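Local coordinates for protein undecaprenyl Pyrophosphate Synthase (Helicobacter pylori, PDB 2D2R) that probably catalyses, as a magnesium-dependent homodimer, the condensation of isopentenyl diphosphate with allylic diphosphates to make undecaprenyl diphosphate, at residues Thr47-Ile51 against Trp218-Pro223; Lys59-Leu63 against Lys133-Gln137; Leu63-Ala67 against Ser199-Leu203; Phe105-Gly109 against Asp179-Leu183. All blocks are in the same frame, centred on the assembly; numbering follows the deposited sequence.

Interaction 1. Residues Thr47-Ile51 against Trp218-Pro223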
loop_
_atom_site.group_PDB
_atom_site.type_symbol
_atom_site.label_atom_id
_atom_site.label_comp_id
_atom_site.label_asym_id
_atom_site.label_seq_id
_atom_site.Cartn_x
_atom_site.Cartn_y
_atom_site.Cartn_z
ATOM N N THR A 47 24.888 -0.683 -6.364
ATOM C CA THR A 47 23.722 -0.255 -7.126
ATOM C C THR A 47 23.059 0.889 -6.381
ATOM O O THR A 47 22.703 1.922 -6.939
ATOM C CB THR A 47 22.700 -1.347 -7.231
ATOM O OG1 THR A 47 23.337 -2.532 -7.689
ATOM C CG2 THR A 47 21.609 -0.959 -8.230
ATOM N N LEU A 48 22.867 0.700 -5.100
ATOM C CA LEU A 48 22.249 1.755 -4.344
ATOM C C LEU A 48 23.026 3.064 -4.645
ATOM O O LEU A 48 22.446 4.083 -5.012
ATOM C CB LEU A 48 22.307 1.394 -2.856
ATOM C CG LEU A 48 21.506 2.259 -1.891
ATOM C CD1 LEU A 48 21.338 1.512 -0.591
ATOM C CD2 LEU A 48 22.193 3.559 -1.652
ATOM N N LYS A 49 24.363 3.009 -4.533
ATOM C CA LYS A 49 25.153 4.216 -4.757
ATOM C C LYS A 49 24.916 4.786 -6.143
ATOM O O LYS A 49 24.622 5.993 -6.301
ATOM C CB LYS A 49 26.648 3.939 -4.531
ATOM C CG LYS A 49 27.514 5.202 -4.624
ATOM C CD LYS A 49 28.846 5.037 -3.884
ATOM C CE LYS A 49 29.689 3.864 -4.429
ATOM N NZ LYS A 49 30.016 4.001 -5.914
ATOM N N ASP A 50 24.984 3.911 -7.143
ATOM C CA ASP A 50 24.790 4.333 -8.508
ATOM C C ASP A 50 23.415 4.873 -8.759
ATOM O O ASP A 50 23.253 5.943 -9.390
ATOM C CB ASP A 50 25.049 3.176 -9.442
ATOM C CG ASP A 50 26.521 2.955 -9.677
ATOM O OD1 ASP A 50 27.344 3.443 -8.870
ATOM O OD2 ASP A 50 26.854 2.281 -10.667
ATOM N N ILE A 51 22.410 4.136 -8.277
ATOM C CA ILE A 51 21.064 4.606 -8.473
ATOM C C ILE A 51 20.875 5.942 -7.808
ATOM O O ILE A 51 20.333 6.850 -8.406
ATOM C CB ILE A 51 20.013 3.626 -7.925
ATOM C CG1 ILE A 51 20.068 2.315 -8.703
ATOM C CG2 ILE A 51 18.646 4.257 -8.055
ATOM C CD1 ILE A 51 19.749 2.450 -10.148
ATOM N N TRP A 218 17.999 -7.000 -7.635
ATOM C CA TRP A 218 18.583 -5.696 -7.331
ATOM C C TRP A 218 20.055 -5.504 -7.775
ATOM O O TRP A 218 20.380 -4.503 -8.415
ATOM C CB TRP A 218 18.429 -5.361 -5.833
ATOM C CG TRP A 218 19.001 -3.987 -5.420
ATOM C CD1 TRP A 218 20.037 -3.773 -4.570
ATOM C CD2 TRP A 218 18.556 -2.681 -5.836
ATOM N NE1 TRP A 218 20.276 -2.421 -4.424
ATOM C CE2 TRP A 218 19.380 -1.730 -5.187
ATOM C CE3 TRP A 218 17.538 -2.224 -6.690
ATOM C CZ2 TRP A 218 19.223 -0.350 -5.356
ATOM C CZ3 TRP A 218 17.378 -0.839 -6.860
ATOM C CH2 TRP A 218 18.218 0.077 -6.194
ATOM N N PRO A 219 20.948 -6.452 -7.440
ATOM C CA PRO A 219 22.358 -6.297 -7.854
ATOM C C PRO A 219 22.558 -6.198 -9.366
ATOM O O PRO A 219 23.634 -5.823 -9.812
ATOM C CB PRO A 219 23.035 -7.526 -7.264
ATOM C CG PRO A 219 22.245 -7.779 -6.011
ATOM C CD PRO A 219 20.798 -7.593 -6.525
ATOM N N ASP A 220 21.542 -6.547 -10.150
ATOM C CA ASP A 220 21.629 -6.471 -11.614
ATOM C C ASP A 220 20.933 -5.232 -12.173
ATOM O O ASP A 220 20.958 -4.987 -13.383
ATOM C CB ASP A 220 20.976 -7.698 -12.265
ATOM C CG ASP A 220 21.739 -8.968 -12.007
ATOM O OD1 ASP A 220 22.984 -8.879 -11.899
ATOM O OD2 ASP A 220 21.118 -10.054 -11.919
ATOM N N PHE A 221 20.315 -4.456 -11.283
ATOM C CA PHE A 221 19.538 -3.274 -11.651
ATOM C C PHE A 221 20.403 -2.099 -12.040
ATOM O O PHE A 221 21.266 -1.706 -11.286
ATOM C CB PHE A 221 18.623 -2.871 -10.479
ATOM C CG PHE A 221 17.487 -1.969 -10.883
ATOM C CD1 PHE A 221 16.503 -2.428 -11.730
ATOM C CD2 PHE A 221 17.430 -0.662 -10.436
ATOM C CE1 PHE A 221 15.462 -1.602 -12.147
ATOM C CE2 PHE A 221 16.403 0.180 -10.842
ATOM C CZ PHE A 221 15.402 -0.310 -11.720
ATOM N N THR A 222 20.152 -1.510 -13.199
ATOM C CA THR A 222 20.999 -0.407 -13.615
ATOM C C THR A 222 20.270 0.870 -13.818
ATOM O O THR A 222 19.038 0.902 -13.870
ATOM C CB THR A 222 21.675 -0.694 -14.936
ATOM O OG1 THR A 222 20.704 -0.591 -15.972
ATOM C CG2 THR A 222 22.221 -2.056 -14.961
ATOM N N PRO A 223 21.021 1.963 -13.954
ATOM C CA PRO A 223 20.328 3.224 -14.167
ATOM C C PRO A 223 19.559 3.164 -15.477
ATOM O O PRO A 223 18.566 3.852 -15.658
ATOM C CB PRO A 223 21.470 4.228 -14.184
ATOM C CG PRO A 223 22.357 3.667 -13.103
ATOM C CD PRO A 223 22.390 2.193 -13.460
#
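Thr47 lays its methyl group on the indole of Trp218, and the rest of the contact is arranged about this pairing. CG2 sits over one face of the six-membered ring, 3.9 Å from its centroid and 17° off the normal, a CH-pi contact offset toward the rim. With CG2 anti to the backbone N (chi1 -51° for OG1), the methyl faces the 218-223 loop while OG1 lies beside its own backbone N and makes a weak hydrogen bond to Lys43 O one helical turn back. The same methyl comes within 3.2 Å of Phe221 O, so the threonine is wedged between indole and loop backbone.

One turn further on, Ile51 runs at a slant to Trp218, its CG1 3.8 Å from Trp218 CH2. It meets the Phe221 side chain at about a right angle: Ile51 CD1 lies 3.9 Å from Phe221 CD2 and also reaches the ring of Pro223, 4.1 Å from Pro223 CG. Trp218 NE1 donates to Gly44 O, on the same helix just before Thr47, so a polar bond pins the indole against the helix it packs on.

The contact thus docks one flank of helix 37-56 on the loop between strand 210-213 and helix 223-236. Pro219 touches Asn26 and Trp29 of helix 26-31, both probably part of the substrate site, while Leu48 extends the helix packing to Tyr90 of helix 80-100.

Interaction 2. Residues Lys59-Leu63 against Lys133-Gln137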
loop_
_atom_site.group_PDB
_atom_site.type_symbol
_atom_site.label_atom_id
_atom_site.label_comp_id
_atom_site.label_asym_id
_atom_site.label_seq_id
_atom_site.Cartn_x
_atom_site.Cartn_y
_atom_site.Cartn_z
ATOM N N LYS A 59 17.498 15.451 -11.311
ATOM C CA LYS A 59 16.470 16.328 -10.749
ATOM C C LYS A 59 15.343 15.559 -10.055
ATOM O O LYS A 59 14.170 15.856 -10.243
ATOM C CB LYS A 59 15.869 17.227 -11.845
ATOM C CG LYS A 59 15.770 18.732 -11.492
ATOM C CD LYS A 59 14.978 19.515 -12.572
ATOM C CE LYS A 59 15.455 20.968 -12.722
ATOM N NZ LYS A 59 15.539 21.714 -11.424
ATOM N N LEU A 60 15.705 14.544 -9.278
ATOM C CA LEU A 60 14.705 13.781 -8.536
ATOM C C LEU A 60 14.704 14.560 -7.239
ATOM O O LEU A 60 15.746 15.048 -6.819
ATOM C CB LEU A 60 15.201 12.356 -8.263
ATOM C CG LEU A 60 14.166 11.318 -7.834
ATOM C CD1 LEU A 60 13.707 10.522 -9.073
ATOM C CD2 LEU A 60 14.771 10.359 -6.796
ATOM N N GLU A 61 13.575 14.718 -6.590
ATOM C CA GLU A 61 13.654 15.461 -5.357
ATOM C C GLU A 61 13.838 14.530 -4.136
ATOM O O GLU A 61 14.377 14.953 -3.104
ATOM C CB GLU A 61 12.409 16.344 -5.181
ATOM C CG GLU A 61 12.246 17.434 -6.207
ATOM C CD GLU A 61 10.887 18.156 -6.088
ATOM O OE1 GLU A 61 10.200 18.022 -5.025
ATOM O OE2 GLU A 61 10.504 18.860 -7.054
ATOM N N CYS A 62 13.420 13.257 -4.267
ATOM C CA CYS A 62 13.501 12.328 -3.136
ATOM C C CYS A 62 13.563 10.864 -3.591
ATOM O O CYS A 62 12.866 10.472 -4.514
ATOM C CB CYS A 62 12.280 12.527 -2.214
ATOM S SG CYS A 62 12.433 11.763 -0.633
ATOM N N LEU A 63 14.389 10.072 -2.933
ATOM C CA LEU A 63 14.542 8.671 -3.257
ATOM C C LEU A 63 14.534 7.986 -1.901
ATOM O O LEU A 63 15.352 8.322 -1.034
ATOM C CB LEU A 63 15.899 8.440 -3.961
ATOM C CG LEU A 63 16.242 6.987 -4.316
ATOM C CD1 LEU A 63 15.246 6.524 -5.413
ATOM C CD2 LEU A 63 17.718 6.844 -4.826
ATOM N N LYS A 133 19.127 20.987 -0.145
ATOM C CA LYS A 133 17.676 21.048 -0.255
ATOM C C LYS A 133 17.082 20.566 -1.580
ATOM O O LYS A 133 15.878 20.359 -1.673
ATOM C CB LYS A 133 17.202 22.467 0.058
ATOM C CG LYS A 133 18.162 23.553 -0.392
ATOM C CD LYS A 133 17.853 24.851 0.341
ATOM C CE LYS A 133 18.856 25.949 0.028
ATOM N NZ LYS A 133 20.266 25.536 0.333
ATOM N N ASP A 134 17.915 20.348 -2.590
ATOM C CA ASP A 134 17.383 19.879 -3.862
ATOM C C ASP A 134 16.992 18.393 -3.885
ATOM O O ASP A 134 15.835 18.071 -4.157
ATOM C CB ASP A 134 18.371 20.181 -4.982
ATOM C CG ASP A 134 18.683 21.674 -5.094
ATOM O OD1 ASP A 134 17.716 22.483 -5.130
ATOM O OD2 ASP A 134 19.889 22.028 -5.137
ATOM N N PHE A 135 17.938 17.506 -3.567
ATOM C CA PHE A 135 17.712 16.061 -3.576
ATOM C C PHE A 135 17.947 15.441 -2.209
ATOM O O PHE A 135 18.920 15.792 -1.529
ATOM C CB PHE A 135 18.653 15.399 -4.607
ATOM C CG PHE A 135 18.634 13.879 -4.620
ATOM C CD1 PHE A 135 17.572 13.176 -5.195
ATOM C CD2 PHE A 135 19.728 13.152 -4.133
ATOM C CE1 PHE A 135 17.600 11.766 -5.295
ATOM C CE2 PHE A 135 19.780 11.758 -4.223
ATOM C CZ PHE A 135 18.705 11.058 -4.811
ATOM N N THR A 136 17.054 14.522 -1.820
ATOM C CA THR A 136 17.166 13.808 -0.559
ATOM C C THR A 136 17.143 12.289 -0.780
ATOM O O THR A 136 16.378 11.768 -1.616
ATOM C CB THR A 136 16.009 14.101 0.403
ATOM O OG1 THR A 136 15.966 15.490 0.744
ATOM C CG2 THR A 136 16.176 13.251 1.684
ATOM N N GLN A 137 17.990 11.588 -0.040
ATOM C CA GLN A 137 18.011 10.128 -0.100
ATOM C C GLN A 137 17.570 9.738 1.294
ATOM O O GLN A 137 18.150 10.198 2.276
ATOM C CB GLN A 137 19.406 9.544 -0.376
ATOM C CG GLN A 137 19.383 8.005 -0.494
ATOM C CD GLN A 137 20.611 7.311 0.083
ATOM O OE1 GLN A 137 20.912 7.413 1.278
ATOM N NE2 GLN A 137 21.332 6.612 -0.777
#
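Phe135 turns its ring toward Leu60 because its CG is anti to the backbone N (chi1 174°), and Leu60, also anti (chi1 -164°), sends its branch to meet it. The two side chains pass at a slant, with Leu60 CD2 3.5 Å from Phe135 CE1. Beside this apolar touch the carbonyl of Leu60 lies at the ring's edge, near its plane, and Leu60 O is 3.1 Å from Phe135 CD1. Leu63 brings its CB to the far end of the same ring, 3.9 Å from Phe135 CZ. One phenyl ring therefore spans the loop residue Leu60 and the strand residue Leu63.

Alongside, the two backbones draw together into parallel strands. Thr136 N donates to Glu61 O at 3.0 Å. Leu63 N then donates to Thr136 O at 2.9 Å. Between these bonds Cys62 CA adds a CA-H...O contact of 3.3 Å to Thr136 O, which thus receives both an amide and an alpha hydrogen.

Cys62 and Thr136 turn their side chains to one face of the sheet, and Leu63 and Gln137 turn theirs to the other, where helix 37-56 packs. Gln137 OE1 is held there by a hydrogen bond with Tyr98 OH. In the loop before the strand, Glu61 OE2 forms a salt bridge with Lys17 NZ. Parallel pairing of strands 62-66 and 136-140, with helices against the sheet, is characteristic of the alpha/beta fold of cis-prenyltransferases.

Interaction 3. Residues Leu63-Ala67 against Ser199-Leu203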
loop_
_atom_site.group_PDB
_atom_site.type_symbol
_atom_site.label_atom_id
_atom_site.label_comp_id
_atom_site.label_asym_id
_atom_site.label_seq_id
_atom_site.Cartn_x
_atom_site.Cartn_y
_atom_site.Cartn_z
ATOM N N LEU A 63 14.389 10.072 -2.933
ATOM C CA LEU A 63 14.542 8.671 -3.257
ATOM C C LEU A 63 14.534 7.986 -1.901
ATOM O O LEU A 63 15.352 8.322 -1.034
ATOM C CB LEU A 63 15.899 8.440 -3.961
ATOM C CG LEU A 63 16.242 6.987 -4.316
ATOM C CD1 LEU A 63 15.246 6.524 -5.413
ATOM C CD2 LEU A 63 17.718 6.844 -4.826
ATOM N N THR A 64 13.608 7.044 -1.697
ATOM C CA THR A 64 13.531 6.342 -0.438
ATOM C C THR A 64 13.780 4.859 -0.750
ATOM O O THR A 64 13.119 4.292 -1.618
ATOM C CB THR A 64 12.157 6.514 0.192
ATOM O OG1 THR A 64 11.914 7.898 0.421
ATOM C CG2 THR A 64 12.103 5.791 1.506
ATOM N N LEU A 65 14.706 4.239 -0.009
ATOM C CA LEU A 65 15.110 2.856 -0.245
ATOM C C LEU A 65 14.825 1.984 0.963
ATOM O O LEU A 65 15.111 2.357 2.113
ATOM C CB LEU A 65 16.624 2.815 -0.616
ATOM C CG LEU A 65 17.011 3.567 -1.901
ATOM C CD1 LEU A 65 18.504 3.586 -2.074
ATOM C CD2 LEU A 65 16.382 2.890 -3.133
ATOM N N TYR A 66 14.231 0.827 0.722
ATOM C CA TYR A 66 13.885 -0.006 1.845
ATOM C C TYR A 66 15.118 -0.801 2.248
ATOM O O TYR A 66 15.341 -1.923 1.781
ATOM C CB TYR A 66 12.703 -0.877 1.461
ATOM C CG TYR A 66 11.971 -1.535 2.590
ATOM C CD1 TYR A 66 12.234 -1.214 3.916
ATOM C CD2 TYR A 66 11.008 -2.483 2.325
ATOM C CE1 TYR A 66 11.546 -1.824 4.955
ATOM C CE2 TYR A 66 10.313 -3.115 3.344
ATOM C CZ TYR A 66 10.579 -2.779 4.665
ATOM O OH TYR A 66 9.834 -3.368 5.666
ATOM N N ALA A 67 15.931 -0.185 3.116
ATOM C CA ALA A 67 17.197 -0.788 3.582
ATOM C C ALA A 67 16.931 -2.086 4.286
ATOM O O ALA A 67 17.501 -3.112 3.919
ATOM C CB ALA A 67 17.935 0.153 4.501
ATOM N N SER A 199 4.901 -5.219 1.205
ATOM C CA SER A 199 5.718 -5.555 2.348
ATOM C C SER A 199 5.821 -4.495 3.430
ATOM O O SER A 199 6.930 -4.196 3.900
ATOM C CB SER A 199 7.118 -5.969 1.858
ATOM O OG SER A 199 6.997 -7.278 1.302
ATOM N N ASN A 200 4.684 -3.931 3.832
ATOM C CA ASN A 200 4.646 -2.981 4.970
ATOM C C ASN A 200 5.619 -1.791 4.802
ATOM O O ASN A 200 6.264 -1.363 5.736
ATOM C CB ASN A 200 4.979 -3.808 6.209
ATOM C CG ASN A 200 4.621 -3.127 7.495
ATOM O OD1 ASN A 200 3.712 -2.309 7.569
ATOM N ND2 ASN A 200 5.387 -3.444 8.546
ATOM N N PHE A 201 5.726 -1.310 3.582
ATOM C CA PHE A 201 6.597 -0.206 3.237
ATOM C C PHE A 201 5.845 0.995 2.693
ATOM O O PHE A 201 5.183 0.927 1.626
ATOM C CB PHE A 201 7.607 -0.718 2.200
ATOM C CG PHE A 201 8.618 0.315 1.706
ATOM C CD1 PHE A 201 9.482 0.949 2.590
ATOM C CD2 PHE A 201 8.742 0.596 0.346
ATOM C CE1 PHE A 201 10.487 1.864 2.110
ATOM C CE2 PHE A 201 9.719 1.493 -0.141
ATOM C CZ PHE A 201 10.597 2.120 0.752
ATOM N N LEU A 202 5.953 2.105 3.414
ATOM C CA LEU A 202 5.381 3.386 2.989
ATOM C C LEU A 202 3.936 3.214 2.510
ATOM O O LEU A 202 3.560 3.732 1.467
ATOM C CB LEU A 202 6.220 3.971 1.835
ATOM C CG LEU A 202 7.701 4.296 2.172
ATOM C CD1 LEU A 202 8.419 4.930 0.922
ATOM C CD2 LEU A 202 7.699 5.237 3.327
ATOM N N LEU A 203 3.128 2.540 3.306
ATOM C CA LEU A 203 1.720 2.278 2.913
ATOM C C LEU A 203 0.937 3.596 2.774
ATOM O O LEU A 203 0.284 3.872 1.766
ATOM C CB LEU A 203 1.098 1.357 3.937
ATOM C CG LEU A 203 1.813 0.003 4.134
ATOM C CD1 LEU A 203 1.187 -0.815 5.308
ATOM C CD2 LEU A 203 1.644 -0.802 2.890
HETATM O O HOH W 1 8.839 -5.708 5.491
#
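Tyr66 and Phe201 form an offset stack where the loop between strands 188-191 and 210-213 folds against the parallel sheet of the cis-prenyltransferase fold. Ser199, at the start of this part of the loop, meets the tyrosine through a water that donates to Ser199 O at 2.9 Å and is also hydrogen-bonded to Tyr66 OH; the same hydroxyl is hydrogen-bonded to Tyr143 O. The serine side chain turns elsewhere: Ser199 OG bonds Arg191 NH1, and both residues probably contribute to the substrate site, as in related synthases. Asn200 leads toward the dimer partner, packing on Tyr208 of the second subunit, while its OD1 takes a hydrogen bond from Lys146 N.

Phe201 carries the contact. Its CG is anti to the backbone N (chi1 180°), which reaches the ring across to Tyr66, and the two side chains slide past each other in opposite directions. The ring planes differ by only 8° and the centroids lie 4.5 Å apart. The offset places Tyr66 CB over the Phe201 face, 3.8 Å from the centroid, as a CH-pi contact.

Leu202 backs the stack, its CG over the centre of the opposite Phe201 face, so the phenyl ring is sandwiched between a tyrosine and a leucine. The Leu202 branch meets Thr64 of strand 62-66 tip to tip. There Thr64 OG1 is turned to His18 NE2, leaving the methyl to make the touch, with Thr64 CG2 3.8 Å from Leu202 CD1.

Interaction 4. Residues Phe105-Gly109 against Asp179-Leu183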
loop_
_atom_site.group_PDB
_atom_site.type_symbol
_atom_site.label_atom_id
_atom_site.label_comp_id
_atom_site.label_asym_id
_atom_site.label_seq_id
_atom_site.Cartn_x
_atom_site.Cartn_y
_atom_site.Cartn_z
ATOM N N PHE A 105 20.786 13.542 3.691
ATOM C CA PHE A 105 20.522 12.227 4.233
ATOM C C PHE A 105 19.431 12.164 5.283
ATOM O O PHE A 105 19.375 12.960 6.198
ATOM C CB PHE A 105 21.804 11.628 4.818
ATOM C CG PHE A 105 21.586 10.344 5.575
ATOM C CD1 PHE A 105 21.294 9.151 4.898
ATOM C CD2 PHE A 105 21.649 10.330 6.965
ATOM C CE1 PHE A 105 21.074 7.975 5.604
ATOM C CE2 PHE A 105 21.427 9.155 7.685
ATOM C CZ PHE A 105 21.139 7.973 6.996
ATOM N N ARG A 106 18.538 11.197 5.151
ATOM C CA ARG A 106 17.499 11.055 6.147
ATOM C C ARG A 106 17.234 9.581 6.411
ATOM O O ARG A 106 17.261 8.786 5.491
ATOM C CB ARG A 106 16.234 11.755 5.659
ATOM C CG ARG A 106 15.220 12.060 6.745
ATOM C CD ARG A 106 14.404 13.334 6.373
ATOM N NE ARG A 106 13.085 13.278 6.987
ATOM C CZ ARG A 106 12.130 14.188 6.813
ATOM N NH1 ARG A 106 12.342 15.249 6.047
ATOM N NH2 ARG A 106 10.945 14.013 7.388
ATOM N N ALA A 107 17.062 9.227 7.677
ATOM C CA ALA A 107 16.731 7.865 8.088
ATOM C C ALA A 107 15.288 7.839 8.594
ATOM O O ALA A 107 14.842 8.799 9.252
ATOM C CB ALA A 107 17.647 7.420 9.242
ATOM N N ILE A 108 14.566 6.752 8.280
ATOM C CA ILE A 108 13.220 6.542 8.771
ATOM C C ILE A 108 13.170 5.120 9.281
ATOM O O ILE A 108 13.914 4.245 8.837
ATOM C CB ILE A 108 12.113 6.799 7.679
ATOM C CG1 ILE A 108 12.224 5.845 6.492
ATOM C CG2 ILE A 108 12.206 8.254 7.216
ATOM C CD1 ILE A 108 11.122 6.088 5.413
ATOM N N GLY A 109 12.324 4.893 10.263
ATOM C CA GLY A 109 12.236 3.583 10.847
ATOM C C GLY A 109 12.290 3.816 12.330
ATOM O O GLY A 109 12.370 4.966 12.772
ATOM N N ASP A 179 7.538 9.621 10.063
ATOM C CA ASP A 179 9.010 9.825 9.882
ATOM C C ASP A 179 9.277 10.637 8.613
ATOM O O ASP A 179 10.279 11.337 8.491
ATOM C CB ASP A 179 9.714 8.463 9.710
ATOM C CG ASP A 179 9.625 7.577 10.926
ATOM O OD1 ASP A 179 10.130 6.426 10.848
ATOM O OD2 ASP A 179 9.066 7.977 11.977
ATOM N N THR A 180 8.376 10.541 7.640
ATOM C CA THR A 180 8.499 11.209 6.337
ATOM C C THR A 180 7.911 12.620 6.294
ATOM O O THR A 180 7.766 13.192 5.225
ATOM C CB THR A 180 7.735 10.390 5.247
ATOM O OG1 THR A 180 6.420 10.135 5.753
ATOM C CG2 THR A 180 8.398 9.036 5.001
ATOM N N ARG A 181 7.541 13.177 7.424
ATOM C CA ARG A 181 6.944 14.501 7.394
ATOM C C ARG A 181 7.767 15.459 6.503
ATOM O O ARG A 181 9.020 15.387 6.458
ATOM C CB ARG A 181 6.835 15.032 8.823
ATOM C CG ARG A 181 8.159 15.259 9.503
ATOM C CD ARG A 181 7.870 15.530 10.963
ATOM N NE ARG A 181 7.479 16.927 11.211
ATOM C CZ ARG A 181 8.343 17.957 11.267
ATOM N NH1 ARG A 181 9.651 17.764 11.088
ATOM N NH2 ARG A 181 7.901 19.189 11.508
ATOM N N ASN A 182 7.073 16.315 5.767
ATOM C CA ASN A 182 7.748 17.283 4.905
ATOM C C ASN A 182 8.361 16.704 3.629
ATOM O O ASN A 182 8.909 17.450 2.820
ATOM C CB ASN A 182 8.838 18.039 5.693
ATOM C CG ASN A 182 8.305 18.691 6.955
ATOM O OD1 ASN A 182 7.216 19.279 6.971
ATOM N ND2 ASN A 182 9.076 18.595 8.021
ATOM N N LEU A 183 8.307 15.388 3.425
ATOM C CA LEU A 183 8.816 14.871 2.161
ATOM C C LEU A 183 7.559 14.827 1.280
ATOM O O LEU A 183 6.443 14.807 1.794
ATOM C CB LEU A 183 9.380 13.462 2.315
ATOM C CG LEU A 183 10.559 13.306 3.292
ATOM C CD1 LEU A 183 10.908 11.811 3.419
ATOM C CD2 LEU A 183 11.765 14.131 2.788
#
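Ile108 and Asp179 pack closely, with Ile108 CG2 3.5 Å from Asp179 CB as the two side chains cross at a slant. The Asp179 carboxylate reaches the residue after Ile108: Gly109 N donates to Asp179 OD1 at 2.7 Å, on the anti side and 25° out of the carboxylate plane. This oxygen also forms a salt bridge with Arg151 NH2, so two donors grip OD1, which should restrain the carboxylate.

Arg106 belongs to the same tight part. Its extended chain, CG anti to the backbone N (chi1 -162°), reaches the type II turn from Thr180 to Leu183, where NH2 donates twice from the guanidinium edge, to Asp179 O at 3.0 Å and to Arg181 O at a doubtfully short 2.5 Å. Leu183 slides over one guanidinium face, its CD2 3.5 Å from Arg106 NH1. On the solvent side, the exposed side chains of Arg181 and Asn182 add little.

The contact fastens the loop between helix 171-175 and strand 188-191 to strand 104-108, an outermost strand of the sheet. Strand 136-140 flanks it, touching both Ile108 and Leu183 through Val138, while Phe105 and Ala107 pack on helix 116-129.

How the interactions relate
From the N terminus, helix 37-56 opens interaction 1, whose return at 218-223 closes the longest loop and encloses the other three contacts. Strand 62-66 follows and supplies both interaction 2 and interaction 3, which share Leu63: the first closes at the neighbouring strand 136-140, the second at the 199-203 loop. Interaction 4 begins at 105-109, inside both of these loops, and ends at 179-183, so it crosses interaction 2 but lies within interaction 3. Leu48 links interaction 1 to the sheet, through Gln137 and Leu65. On the other face, Ile108 CD1 packs on Thr64 and Leu202, joining interactions 3 and 4.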